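PDB 6AHI: cysteine synthase from Helicobacter pylori, which catalyses the pyridoxal phosphate-dependent formation of L-cysteine and acetate from O-acetyl-L-serine and hydrogen sulfide, and also has cystathionine beta-synthase activity. Local coordinates for residues G12-F17 with H38-G43; S30-K35 with A274-A279; E163-L168 with A189-E194; G183-T188 with L236-F241; A198-G203 with Q280-G285. All coordinates share one frame; numbering follows the deposited sequence.

Contact 1: G12-F17 with H38-G43; sequences GRTPVF and HLNPGG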
# COMPACT_ATOMS: atom_id res chain seq x y z
N GLY A 12 -9.70 0.16 7.87
CA GLY A 12 -9.96 1.25 8.81
C GLY A 12 -8.84 1.42 9.82
O GLY A 12 -7.75 0.89 9.67
N ARG A 13 -9.14 2.20 10.86
CA ARG A 13 -8.21 2.59 11.93
C ARG A 13 -6.93 3.16 11.27
O ARG A 13 -5.83 2.81 11.66
CB ARG A 13 -7.94 1.43 12.89
CG ARG A 13 -9.10 1.17 13.85
CD ARG A 13 -8.87 0.03 14.85
NE ARG A 13 -8.47 -1.22 14.21
CZ ARG A 13 -9.29 -2.02 13.51
NH1 ARG A 13 -10.60 -1.85 13.57
NH2 ARG A 13 -8.79 -2.98 12.75
N THR A 14 -7.12 4.06 10.31
CA THR A 14 -6.00 4.63 9.58
C THR A 14 -5.41 5.81 10.34
O THR A 14 -6.13 6.53 11.07
CB THR A 14 -6.44 5.06 8.18
OG1 THR A 14 -7.59 5.90 8.27
CG2 THR A 14 -6.73 3.86 7.32
N PRO A 15 -4.13 6.13 10.12
CA PRO A 15 -3.53 7.29 10.78
C PRO A 15 -3.97 8.62 10.13
O PRO A 15 -4.62 8.64 9.07
CB PRO A 15 -2.03 7.10 10.60
CG PRO A 15 -1.85 6.08 9.51
CD PRO A 15 -3.17 5.38 9.30
N VAL A 16 -3.64 9.72 10.82
CA VAL A 16 -3.91 11.04 10.35
C VAL A 16 -2.57 11.78 10.29
O VAL A 16 -1.84 11.78 11.27
CB VAL A 16 -4.90 11.75 11.29
CG1 VAL A 16 -5.07 13.19 10.88
CG2 VAL A 16 -6.27 11.06 11.34
N PHE A 17 -2.25 12.35 9.13
CA PHE A 17 -1.07 13.15 8.95
C PHE A 17 -1.39 14.59 9.31
O PHE A 17 -2.37 15.18 8.79
CB PHE A 17 -0.59 13.06 7.50
CG PHE A 17 0.88 13.40 7.35
CD1 PHE A 17 1.30 14.71 7.34
CD2 PHE A 17 1.85 12.41 7.37
CE1 PHE A 17 2.64 15.04 7.29
CE2 PHE A 17 3.20 12.73 7.28
CZ PHE A 17 3.59 14.04 7.25
N HIS A 38 -5.63 5.85 2.00
CA HIS A 38 -4.85 5.09 1.03
C HIS A 38 -4.14 3.91 1.70
O HIS A 38 -3.70 2.99 0.97
CB HIS A 38 -3.89 6.00 0.27
CG HIS A 38 -2.72 6.50 1.05
ND1 HIS A 38 -2.85 7.32 2.16
CD2 HIS A 38 -1.40 6.31 0.86
CE1 HIS A 38 -1.64 7.61 2.61
NE2 HIS A 38 -0.73 7.02 1.83
N LEU A 39 -4.01 3.92 3.05
CA LEU A 39 -3.32 2.86 3.73
C LEU A 39 -4.27 1.72 4.09
O LEU A 39 -3.84 0.76 4.68
CB LEU A 39 -2.60 3.41 4.97
CG LEU A 39 -1.60 4.53 4.67
CD1 LEU A 39 -0.98 5.09 5.94
CD2 LEU A 39 -0.50 4.03 3.75
N ASN A 40 -5.55 1.78 3.69
CA ASN A 40 -6.42 0.61 3.75
C ASN A 40 -5.84 -0.53 2.90
O ASN A 40 -5.14 -0.29 1.92
CB ASN A 40 -7.83 0.95 3.26
CG ASN A 40 -8.62 1.70 4.31
OD1 ASN A 40 -8.87 1.17 5.38
ND2 ASN A 40 -9.03 2.93 4.01
N PRO A 41 -6.16 -1.80 3.22
CA PRO A 41 -5.55 -2.94 2.51
C PRO A 41 -5.90 -3.05 1.02
O PRO A 41 -5.13 -3.64 0.27
CB PRO A 41 -6.07 -4.16 3.30
CG PRO A 41 -7.34 -3.66 3.97
CD PRO A 41 -7.02 -2.23 4.34
N GLY A 42 -7.01 -2.44 0.60
CA GLY A 42 -7.38 -2.38 -0.80
C GLY A 42 -6.83 -1.15 -1.49
O GLY A 42 -7.03 -0.96 -2.69
N GLY A 43 -6.15 -0.28 -0.72
CA GLY A 43 -5.47 0.88 -1.25
C GLY A 43 -6.34 2.13 -1.39
O GLY A 43 -5.90 3.12 -1.97

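Contact 2: S30-K35 with A274-A279; sequences SAIYAK and AALKEA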
# COMPACT_ATOMS: atom_id res chain seq x y z
N SER A 30 -2.45 27.09 12.99
CA SER A 30 -3.38 26.29 12.22
C SER A 30 -2.73 24.96 11.84
O SER A 30 -1.49 24.79 11.89
CB SER A 30 -3.83 27.03 11.00
OG SER A 30 -4.52 28.22 11.37
N ALA A 31 -3.56 24.01 11.42
CA ALA A 31 -3.10 22.71 10.98
C ALA A 31 -4.08 22.14 9.95
O ALA A 31 -5.30 22.42 10.02
CB ALA A 31 -2.98 21.75 12.13
N ILE A 32 -3.54 21.27 9.09
CA ILE A 32 -4.33 20.42 8.24
C ILE A 32 -4.09 18.98 8.71
O ILE A 32 -2.97 18.53 8.79
CB ILE A 32 -4.00 20.61 6.75
CG1 ILE A 32 -4.29 22.04 6.26
CG2 ILE A 32 -4.74 19.57 5.91
CD1 ILE A 32 -3.76 22.33 4.90
N TYR A 33 -5.20 18.27 8.91
CA TYR A 33 -5.18 16.86 9.20
C TYR A 33 -5.72 16.10 7.98
O TYR A 33 -6.83 16.30 7.62
CB TYR A 33 -6.06 16.56 10.40
CG TYR A 33 -5.59 17.24 11.64
CD1 TYR A 33 -4.61 16.68 12.42
CD2 TYR A 33 -6.10 18.47 12.02
CE1 TYR A 33 -4.19 17.27 13.60
CE2 TYR A 33 -5.66 19.10 13.18
CZ TYR A 33 -4.71 18.49 13.98
OH TYR A 33 -4.28 19.09 15.15
N ALA A 34 -4.92 15.17 7.48
CA ALA A 34 -5.31 14.33 6.40
C ALA A 34 -5.47 12.92 6.91
O ALA A 34 -4.51 12.28 7.37
CB ALA A 34 -4.33 14.36 5.26
N LYS A 35 -6.69 12.42 6.78
CA LYS A 35 -6.97 11.05 7.05
C LYS A 35 -6.43 10.20 5.90
O LYS A 35 -6.80 10.41 4.76
CB LYS A 35 -8.47 10.93 7.29
CG LYS A 35 -8.92 9.55 7.70
CD LYS A 35 -8.52 9.19 9.07
CE LYS A 35 -9.43 8.11 9.61
NZ LYS A 35 -8.78 7.38 10.71
N ALA A 274 -6.94 22.16 -1.97
CA ALA A 274 -8.19 22.76 -1.53
C ALA A 274 -8.13 23.04 -0.02
O ALA A 274 -8.56 24.11 0.46
CB ALA A 274 -9.35 21.87 -1.85
N ALA A 275 -7.55 22.10 0.73
CA ALA A 275 -7.43 22.26 2.17
C ALA A 275 -6.46 23.40 2.49
O ALA A 275 -6.68 24.11 3.45
CB ALA A 275 -7.00 20.97 2.80
N LEU A 276 -5.40 23.55 1.70
CA LEU A 276 -4.42 24.62 1.88
C LEU A 276 -5.07 25.98 1.65
O LEU A 276 -4.86 26.92 2.41
CB LEU A 276 -3.27 24.36 0.91
CG LEU A 276 -1.90 24.89 1.26
CD1 LEU A 276 -1.50 24.39 2.65
CD2 LEU A 276 -0.89 24.44 0.20
N LYS A 277 -5.89 26.09 0.59
CA LYS A 277 -6.65 27.31 0.31
C LYS A 277 -7.64 27.64 1.43
O LYS A 277 -7.73 28.81 1.87
CB LYS A 277 -7.36 27.19 -1.05
CG LYS A 277 -6.39 27.24 -2.22
CD LYS A 277 -7.07 27.14 -3.56
CE LYS A 277 -6.07 26.87 -4.64
NZ LYS A 277 -6.75 26.81 -5.96
N GLU A 278 -8.31 26.61 1.95
CA GLU A 278 -9.21 26.81 3.05
C GLU A 278 -8.43 27.26 4.31
O GLU A 278 -8.85 28.23 4.97
CB GLU A 278 -10.09 25.56 3.24
CG GLU A 278 -10.97 25.59 4.49
CD GLU A 278 -12.21 26.47 4.46
OE1 GLU A 278 -12.33 27.32 3.57
OE2 GLU A 278 -13.06 26.34 5.39
N ALA A 279 -7.34 26.58 4.66
CA ALA A 279 -6.56 26.98 5.87
C ALA A 279 -6.10 28.44 5.74
O ALA A 279 -6.14 29.19 6.72
CB ALA A 279 -5.37 26.08 6.10
O HOH W 1 -6.00 28.95 9.36

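Contact 3: E163-L168 with A189-E194; sequences EIVQEL and ARYLKE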
# COMPACT_ATOMS: atom_id res chain seq x y z
N GLU A 163 -14.54 7.49 13.61
CA GLU A 163 -13.11 7.22 13.83
C GLU A 163 -12.35 8.55 13.88
O GLU A 163 -11.50 8.77 14.70
CB GLU A 163 -12.64 6.30 12.71
CG GLU A 163 -11.45 5.43 13.03
CD GLU A 163 -11.05 4.66 11.78
OE1 GLU A 163 -11.63 3.59 11.50
OE2 GLU A 163 -10.17 5.17 11.08
N ILE A 164 -12.69 9.46 12.97
CA ILE A 164 -12.07 10.79 12.91
C ILE A 164 -12.29 11.56 14.21
O ILE A 164 -11.36 12.13 14.75
CB ILE A 164 -12.59 11.57 11.69
CG1 ILE A 164 -11.94 11.04 10.40
CG2 ILE A 164 -12.37 13.07 11.88
CD1 ILE A 164 -12.65 11.45 9.14
N VAL A 165 -13.53 11.60 14.70
CA VAL A 165 -13.80 12.35 15.91
C VAL A 165 -13.11 11.68 17.10
O VAL A 165 -12.67 12.38 17.99
CB VAL A 165 -15.30 12.55 16.16
CG1 VAL A 165 -15.54 13.22 17.51
CG2 VAL A 165 -15.92 13.37 15.05
N GLN A 166 -13.01 10.35 17.12
CA GLN A 166 -12.26 9.66 18.21
C GLN A 166 -10.80 10.12 18.24
O GLN A 166 -10.26 10.30 19.30
CB GLN A 166 -12.26 8.15 18.05
CG GLN A 166 -13.58 7.50 18.40
CD GLN A 166 -13.51 6.00 18.32
OE1 GLN A 166 -12.44 5.39 18.47
NE2 GLN A 166 -14.66 5.38 18.08
N GLU A 167 -10.16 10.29 17.08
CA GLU A 167 -8.74 10.65 16.98
C GLU A 167 -8.54 12.17 17.16
O GLU A 167 -7.55 12.60 17.71
CB GLU A 167 -8.13 10.35 15.60
CG GLU A 167 -8.08 8.90 15.17
CD GLU A 167 -7.66 8.71 13.70
OE1 GLU A 167 -8.49 9.06 12.83
OE2 GLU A 167 -6.47 8.25 13.44
N LEU A 168 -9.42 13.00 16.58
CA LEU A 168 -9.13 14.43 16.52
C LEU A 168 -10.00 15.26 17.45
O LEU A 168 -9.70 16.43 17.64
CB LEU A 168 -9.32 14.94 15.09
CG LEU A 168 -8.45 14.28 14.03
CD1 LEU A 168 -8.72 14.92 12.68
CD2 LEU A 168 -6.97 14.36 14.41
N ALA A 189 -19.65 14.49 6.31
CA ALA A 189 -20.10 15.82 6.64
C ALA A 189 -21.32 15.78 7.56
O ALA A 189 -21.43 16.58 8.51
CB ALA A 189 -20.40 16.61 5.39
N ARG A 190 -22.24 14.86 7.27
CA ARG A 190 -23.48 14.73 8.09
C ARG A 190 -23.09 14.43 9.53
O ARG A 190 -23.61 15.06 10.42
CB ARG A 190 -24.34 13.59 7.57
CG ARG A 190 -25.62 13.37 8.37
CD ARG A 190 -26.53 12.27 7.85
NE ARG A 190 -26.19 11.83 6.51
CZ ARG A 190 -26.00 12.63 5.46
NH2 ARG A 190 -25.27 12.25 4.43
N TYR A 191 -22.21 13.47 9.72
CA TYR A 191 -21.77 13.08 11.07
C TYR A 191 -21.03 14.21 11.80
O TYR A 191 -21.29 14.46 12.97
CB TYR A 191 -20.86 11.85 11.03
CG TYR A 191 -20.51 11.33 12.40
CD1 TYR A 191 -21.34 10.45 13.07
CD2 TYR A 191 -19.37 11.76 13.04
CE1 TYR A 191 -21.02 9.98 14.34
CE2 TYR A 191 -19.04 11.31 14.31
CZ TYR A 191 -19.85 10.40 14.94
OH TYR A 191 -19.50 9.94 16.18
N LEU A 192 -20.12 14.88 11.10
CA LEU A 192 -19.34 16.00 11.68
C LEU A 192 -20.26 17.17 12.05
O LEU A 192 -20.10 17.79 13.12
CB LEU A 192 -18.26 16.44 10.69
CG LEU A 192 -17.14 15.43 10.43
CD1 LEU A 192 -16.18 15.95 9.40
CD2 LEU A 192 -16.36 15.08 11.69
N LYS A 193 -21.24 17.47 11.18
CA LYS A 193 -22.16 18.56 11.43
C LYS A 193 -22.99 18.30 12.68
O LYS A 193 -23.34 19.24 13.36
CB LYS A 193 -23.12 18.76 10.25
CG LYS A 193 -22.65 19.82 9.28
CD LYS A 193 -22.84 21.23 9.82
CE LYS A 193 -22.39 22.28 8.83
NZ LYS A 193 -22.28 23.62 9.48
N GLU A 194 -23.36 17.05 12.92
CA GLU A 194 -24.12 16.68 14.12
C GLU A 194 -23.31 16.97 15.38
O GLU A 194 -23.88 17.43 16.37
CB GLU A 194 -24.53 15.21 14.11
CG GLU A 194 -25.66 14.89 13.14
CD GLU A 194 -25.95 13.41 12.93
OE1 GLU A 194 -25.31 12.58 13.63
OE2 GLU A 194 -26.81 13.10 12.08

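Contact 4: G183-T188 with L236-F241; sequences GTFAGT and LDIDGF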
# COMPACT_ATOMS: atom_id res chain seq x y z
N GLY A 183 -20.49 10.43 -1.90
CA GLY A 183 -20.78 9.65 -0.69
C GLY A 183 -19.83 9.96 0.47
O GLY A 183 -20.27 10.18 1.60
N THR A 184 -18.52 9.93 0.21
CA THR A 184 -17.52 10.19 1.28
C THR A 184 -17.80 11.54 1.95
O THR A 184 -17.90 11.62 3.19
CB THR A 184 -16.08 10.19 0.75
OG1 THR A 184 -15.78 8.92 0.17
CG2 THR A 184 -15.05 10.43 1.84
N PHE A 185 -17.94 12.57 1.10
CA PHE A 185 -18.14 13.93 1.56
C PHE A 185 -19.45 14.04 2.34
O PHE A 185 -19.46 14.52 3.47
CB PHE A 185 -18.13 14.90 0.37
CG PHE A 185 -18.43 16.33 0.72
CD1 PHE A 185 -17.57 17.03 1.54
CD2 PHE A 185 -19.57 16.96 0.25
CE1 PHE A 185 -17.84 18.34 1.88
CE2 PHE A 185 -19.83 18.28 0.58
CZ PHE A 185 -18.95 18.98 1.38
N ALA A 186 -20.55 13.54 1.76
CA ALA A 186 -21.86 13.72 2.34
C ALA A 186 -22.02 12.94 3.66
O ALA A 186 -22.64 13.43 4.59
CB ALA A 186 -22.94 13.29 1.36
N GLY A 187 -21.53 11.70 3.69
CA GLY A 187 -21.65 10.84 4.86
C GLY A 187 -20.87 11.38 6.06
O GLY A 187 -21.38 11.46 7.21
N THR A 188 -19.63 11.76 5.78
CA THR A 188 -18.72 12.27 6.76
C THR A 188 -19.22 13.64 7.24
O THR A 188 -19.24 13.89 8.45
CB THR A 188 -17.29 12.35 6.23
OG1 THR A 188 -16.93 11.08 5.70
CG2 THR A 188 -16.28 12.72 7.29
N LEU A 236 -27.63 19.16 3.38
CA LEU A 236 -26.31 19.58 3.81
C LEU A 236 -26.17 21.08 3.60
O LEU A 236 -26.47 21.60 2.54
CB LEU A 236 -25.23 18.87 2.99
CG LEU A 236 -24.79 17.51 3.51
CD1 LEU A 236 -23.65 17.01 2.65
CD2 LEU A 236 -24.38 17.60 4.98
N ASP A 237 -25.61 21.75 4.60
CA ASP A 237 -25.31 23.14 4.50
C ASP A 237 -23.86 23.25 4.01
O ASP A 237 -22.96 23.20 4.82
CB ASP A 237 -25.55 23.80 5.86
CG ASP A 237 -25.49 25.31 5.87
OD1 ASP A 237 -25.26 25.91 4.79
OD2 ASP A 237 -25.70 25.88 6.96
N ILE A 238 -23.65 23.32 2.69
CA ILE A 238 -22.30 23.32 2.10
C ILE A 238 -21.83 24.77 1.95
O ILE A 238 -22.56 25.60 1.43
CB ILE A 238 -22.27 22.55 0.75
CG1 ILE A 238 -22.59 21.07 0.98
CG2 ILE A 238 -20.91 22.72 0.06
CD1 ILE A 238 -22.93 20.32 -0.28
N ASP A 239 -20.63 25.07 2.41
CA ASP A 239 -20.14 26.45 2.42
C ASP A 239 -19.58 26.83 1.05
O ASP A 239 -19.65 27.99 0.65
CB ASP A 239 -19.13 26.66 3.55
CG ASP A 239 -19.83 26.56 4.90
OD1 ASP A 239 -20.50 27.54 5.26
OD2 ASP A 239 -19.79 25.48 5.53
N GLY A 240 -19.03 25.85 0.33
CA GLY A 240 -18.43 26.12 -0.95
C GLY A 240 -17.86 24.88 -1.60
O GLY A 240 -17.80 23.84 -0.98
N PHE A 241 -17.58 25.00 -2.91
CA PHE A 241 -16.83 24.05 -3.69
C PHE A 241 -15.54 24.72 -4.14
O PHE A 241 -15.51 25.93 -4.38
CB PHE A 241 -17.62 23.57 -4.90
CG PHE A 241 -18.93 22.93 -4.52
CD1 PHE A 241 -18.96 21.67 -3.95
CD2 PHE A 241 -20.12 23.60 -4.67
CE1 PHE A 241 -20.15 21.11 -3.55
CE2 PHE A 241 -21.32 23.02 -4.29
CZ PHE A 241 -21.34 21.77 -3.74

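Contact 5: A198-G203 with Q280-G285; sequences AIRLIG and QRLPEG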
# COMPACT_ATOMS: atom_id res chain seq x y z
N ALA A 198 -20.76 24.14 14.05
CA ALA A 198 -20.09 25.28 13.42
C ALA A 198 -19.16 24.88 12.26
O ALA A 198 -18.56 25.75 11.67
CB ALA A 198 -19.29 26.02 14.47
N ILE A 199 -18.96 23.59 11.98
CA ILE A 199 -17.91 23.22 11.00
C ILE A 199 -18.31 23.71 9.60
O ILE A 199 -19.47 23.69 9.20
CB ILE A 199 -17.65 21.71 11.03
CG1 ILE A 199 -16.31 21.34 10.38
CG2 ILE A 199 -18.82 20.96 10.42
CD1 ILE A 199 -15.97 19.87 10.51
N ARG A 200 -17.30 24.15 8.85
CA ARG A 200 -17.45 24.53 7.44
C ARG A 200 -17.28 23.27 6.59
O ARG A 200 -16.51 22.38 6.89
CB ARG A 200 -16.42 25.61 7.06
CG ARG A 200 -16.72 27.00 7.62
CD ARG A 200 -15.58 27.98 7.47
NE ARG A 200 -15.03 28.01 6.12
CZ ARG A 200 -15.53 28.69 5.08
NH1 ARG A 200 -16.65 29.37 5.18
NH2 ARG A 200 -14.89 28.64 3.91
N LEU A 201 -18.02 23.20 5.49
CA LEU A 201 -17.98 22.08 4.57
C LEU A 201 -17.62 22.58 3.16
O LEU A 201 -18.37 23.39 2.60
CB LEU A 201 -19.37 21.43 4.50
CG LEU A 201 -19.93 20.86 5.80
CD1 LEU A 201 -21.29 20.24 5.54
CD2 LEU A 201 -18.99 19.83 6.40
N ILE A 202 -16.50 22.07 2.62
CA ILE A 202 -16.00 22.42 1.30
C ILE A 202 -15.82 21.15 0.48
O ILE A 202 -15.04 20.28 0.86
CB ILE A 202 -14.67 23.19 1.37
CG1 ILE A 202 -14.74 24.40 2.31
CG2 ILE A 202 -14.21 23.52 -0.05
CD1 ILE A 202 -15.44 25.59 1.73
N GLY A 203 -16.52 21.06 -0.65
CA GLY A 203 -16.40 19.95 -1.59
C GLY A 203 -15.37 20.30 -2.65
O GLY A 203 -15.24 21.46 -3.02
N GLN A 280 -5.72 28.84 4.52
CA GLN A 280 -5.16 30.16 4.29
C GLN A 280 -6.22 31.25 4.44
O GLN A 280 -5.85 32.39 4.67
CB GLN A 280 -4.48 30.23 2.92
CG GLN A 280 -3.10 29.60 2.94
CD GLN A 280 -2.50 29.44 1.56
OE1 GLN A 280 -3.15 29.69 0.56
NE2 GLN A 280 -1.23 29.06 1.51
N ARG A 281 -7.52 30.92 4.32
CA ARG A 281 -8.57 31.92 4.41
C ARG A 281 -9.17 31.94 5.83
O ARG A 281 -10.00 32.77 6.09
CB ARG A 281 -9.66 31.71 3.35
CG ARG A 281 -10.61 30.53 3.59
CD ARG A 281 -11.80 30.45 2.64
NE ARG A 281 -11.42 30.33 1.24
CZ ARG A 281 -11.33 29.20 0.53
NH1 ARG A 281 -11.80 28.05 1.00
NH2 ARG A 281 -10.77 29.23 -0.66
N LEU A 282 -8.74 31.06 6.73
CA LEU A 282 -9.34 30.98 8.08
C LEU A 282 -8.42 31.62 9.12
O LEU A 282 -7.21 31.71 8.89
CB LEU A 282 -9.60 29.51 8.41
CG LEU A 282 -10.70 28.82 7.61
CD1 LEU A 282 -10.71 27.34 7.95
CD2 LEU A 282 -12.06 29.43 7.88
N PRO A 283 -8.94 32.04 10.30
CA PRO A 283 -8.12 32.65 11.35
C PRO A 283 -6.98 31.73 11.82
O PRO A 283 -7.12 30.51 11.75
CB PRO A 283 -9.08 32.83 12.54
CG PRO A 283 -10.47 32.85 11.90
CD PRO A 283 -10.37 31.97 10.68
N GLU A 284 -5.90 32.30 12.35
CA GLU A 284 -4.88 31.53 13.00
C GLU A 284 -5.55 30.61 14.03
O GLU A 284 -6.50 31.02 14.67
CB GLU A 284 -3.87 32.45 13.70
CG GLU A 284 -3.02 33.21 12.70
CD GLU A 284 -2.00 34.17 13.27
OE1 GLU A 284 -2.05 34.45 14.48
OE2 GLU A 284 -1.18 34.65 12.48
N GLY A 285 -5.01 29.40 14.18
CA GLY A 285 -5.54 28.43 15.10
C GLY A 285 -6.62 27.54 14.49
O GLY A 285 -7.15 26.71 15.16

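Contact 1: G12-F17 with H38-G43
The amide of Asn40 is the flat group at the centre of this contact: Gly12 meets it at the oxygen end, and the methyl of Thr14 lies over one face. Gly12 N donates to Asn40 OD1 at 2.8 Å. With an N-H...O angle of 163° and a C=O...N angle of 173°, the bond is nearly straight and runs almost along the C=O axis. Thr14 CG2 is 3.9 Å from Asn40 OD1 and 4.1 Å from Asn40 ND2, slightly nearer the oxygen. That methyl stands beside its own backbone N (Thr14 OG1 chi1 52°), while OG1 turns to Glu37 OE2. Asn40 ND2 goes to Glu37 OE1, so one carboxylate holds both side chains and fixes which way round the amide sits. A second, apolar patch lies alongside: Pro15 CG touches Leu39 CD1 at 3.8 Å, the two side chains crossing at about a right angle. The other methyl, Leu39 CD2, rests 3.5 Å above the plane of the His38 ring, displaced toward its rim. Beyond Asn40 the chain folds into a type I turn closed by Gly43 N to Asn40 O at 2.8 Å, on the way to the cofactor-bearing residue at position 46. The contact thus ties the approach to strand 16-19 to the loop between strand 31-36 and helix 48-60, and Val16 and Phe17 carry the sheet on into a parallel strand of the second subunit.

Contact 2: S30-K35 with A274-A279
Ser30 OG and Ala279 O are joined through one water, and its 2.6 Å approach to Ser30 OG is the shortest polar link here. The same water donates to Ala279 O at 2.7 Å, bridging the residue just before the strand to the helix near its C-terminal end. No direct hydrogen bond crosses between the segments. The rest is apolar and centres on Ile32, which spreads its branches over three helix residues. CG1 stands beside the backbone N (chi1 -62°) and CG2 anti to it; CG2 packs on Ala275, while the CG1-CD1 branch spans Ala275, Leu276 and Ala279. Ile32 CG2 meets Ala275 CB at 4.1 Å, whereas Ile32 CG1 lies 4.2 Å from Ala279 CB, one helical turn further on. Ile32 CD1 makes the closest approaches: it is 3.7 Å from Ala275 O and 3.8 Å from Leu276 CD1, whose side chain swings in from the flank. Two alanines on the facing side keep the helix surface low, consistent with an axis separation of 9.1 Å. The segments run nearly antiparallel, at 153°. Helix 266-281 lies against one face of the six-stranded sheet, as Ala275 shows by touching both Ile32 and Val288 of the adjoining strand 287-292. From Tyr33 and Lys35 of the same strand as Ile32, side chains pack on helix 160-168, with Lys35 NZ in salt bridges to Glu163 and Glu167.

Contact 3: E163-L168 with A189-E194
Two helices that lie on one face of the six-stranded sheet, 160-168 and 183-195, meet here through Val165, Ile164, Tyr191 and Leu192. The axes of the two short segments pass 11.0 Å apart at a crossing angle of -45°, with the chains running broadly the same way; at that separation the side chains, and not the backbones, make the contact. Val165 CG2 is the atom that bridges: it sits 3.8 Å from Tyr191 CE2 and equally 3.8 Å from Leu192 CD2. Its place beside the backbone N follows from chi1 175°, which turns CG1 anti to that N and aims CG2 at the neighbouring helix. The methyl reaches the Tyr191 ring at its edge, in the ring plane. Against Leu192 the valine side chain slides past in the opposite direction. Ile164 CG2 adds a looser approach to Leu192 CD2 at 4.5 Å. No hydrogen bond crosses the interface. Leu289 of strand 287-292 lies beneath both helices, touching Ile164 and Leu192, and Tyr157 meets the Tyr191 ring edge-to-face. Adjacent helices sharing one hydrophobic layer over a sheet are what the alternating strands and helices of this Rossmann-like alpha/beta fold, common to PLP enzymes of fold type II, produce.

Contact 4: G183-T188 with L236-F241
Ala186 and Leu236 are the residues whose CA atoms come closest, 7.5 Å apart, where the first turns of helix 183-195 face a run extended from Leu236 to Ile238 that kinks at Asp239 before strand 240-244. With one residue between them, the side chains of Leu236 and Ile238 both face the helix. Leu236 CD1 reaches the helix backbone itself, 3.8 Å from Ala186 CA, and lies 4.0 Å from Ala186 CB. Phe185 CG is anti to the backbone N (chi1 176°), which sends the ring outward from the helix. There Ile238 CD1 touches Phe185 CE2 at 3.8 Å, at the ring edge and in its plane. Leu201 of strand 200-206 backs both Phe185 and Leu236. Within the helix, Thr184 O accepts two bonds: Thr188 OG1 donates to it at 2.7 Å, tilted 22° from the carbonyl plane, and Thr188 N arrives from the opposite face at 3.1 Å. Thr184 OG1, for its part, hydrogen-bonds to phosphate oxygen OP2 of the pyridoxal-phosphate lysine at position 46. Gly183 and Thr184 belong to the Gly180-Thr184 cofactor site inferred by similarity; the packed helix thus begins at the glycine-rich loop, consistent with the phosphate-binding site of fold type II PLP enzymes.

Contact 5: A198-G203 with Q280-G285
Van der Waals contact forms one group: Leu282 CD2 packs on the stem of the Arg200 side chain, 3.8 Å from Arg200 CD, a carbon-to-carbon touch, and 3.7 Å from Arg200 NE, the two side chains sliding past each other in opposite directions. Arg200 NH2 meets a methylene, Arg281 CD, at 3.8 Å, and Ile202 CD1 makes a distant approach of 4.5 Å to Arg281 NH1. Like charges form the second group. Arg200 NH2 and Arg281 NH1 are 4.3 Å apart, with the guanidinium planes turned 65° against each other, so the groups are not stacked. Both chains bend at chi3 (49° in Arg200, 59° in Arg281), and the heads lie near Glu278. That shared carboxylate, on the preceding turn of helix 266-281, probably accounts for the pairing: Arg200 meets OE2 with NE and OE1 with NH2, and OE1 also takes Arg281 NH1, while Arg281 NH2 has a second acidic partner in Glu242 OE1. No hydrogen bond passes directly between the segments. The chemistry implies that the end of helix 266-281 is linked to strand 200-206 through Glu278, whose negative charge would be expected to offset the closeness of the two cations, with Leu282 alongside the arginine stem.

Contact 1 and contact 2 are buried; contact 3 and contact 4 are partly so, and contact 5 reaches the surface. Contacts 3 and 4 share helix 183-195, contacts 2 and 5 helix 266-281, and all but contact 3 have a segment on the six-stranded sheet. Contacts 1 and 2 meet through the paired strands 16-19 and 31-36, contacts 4 and 5 through 200-206 and 240-244, at opposite ends of that sheet. Chemistry follows place: contacts 2, 3 and 4, packing helices on a strand, a helix and a strand approach, are largely apolar, contact 1 adds a direct side-chain-to-backbone hydrogen bond, and contact 5 brings two arginines together round Glu278 of contact 2. Contact 4 alone includes residues of the probable cofactor site.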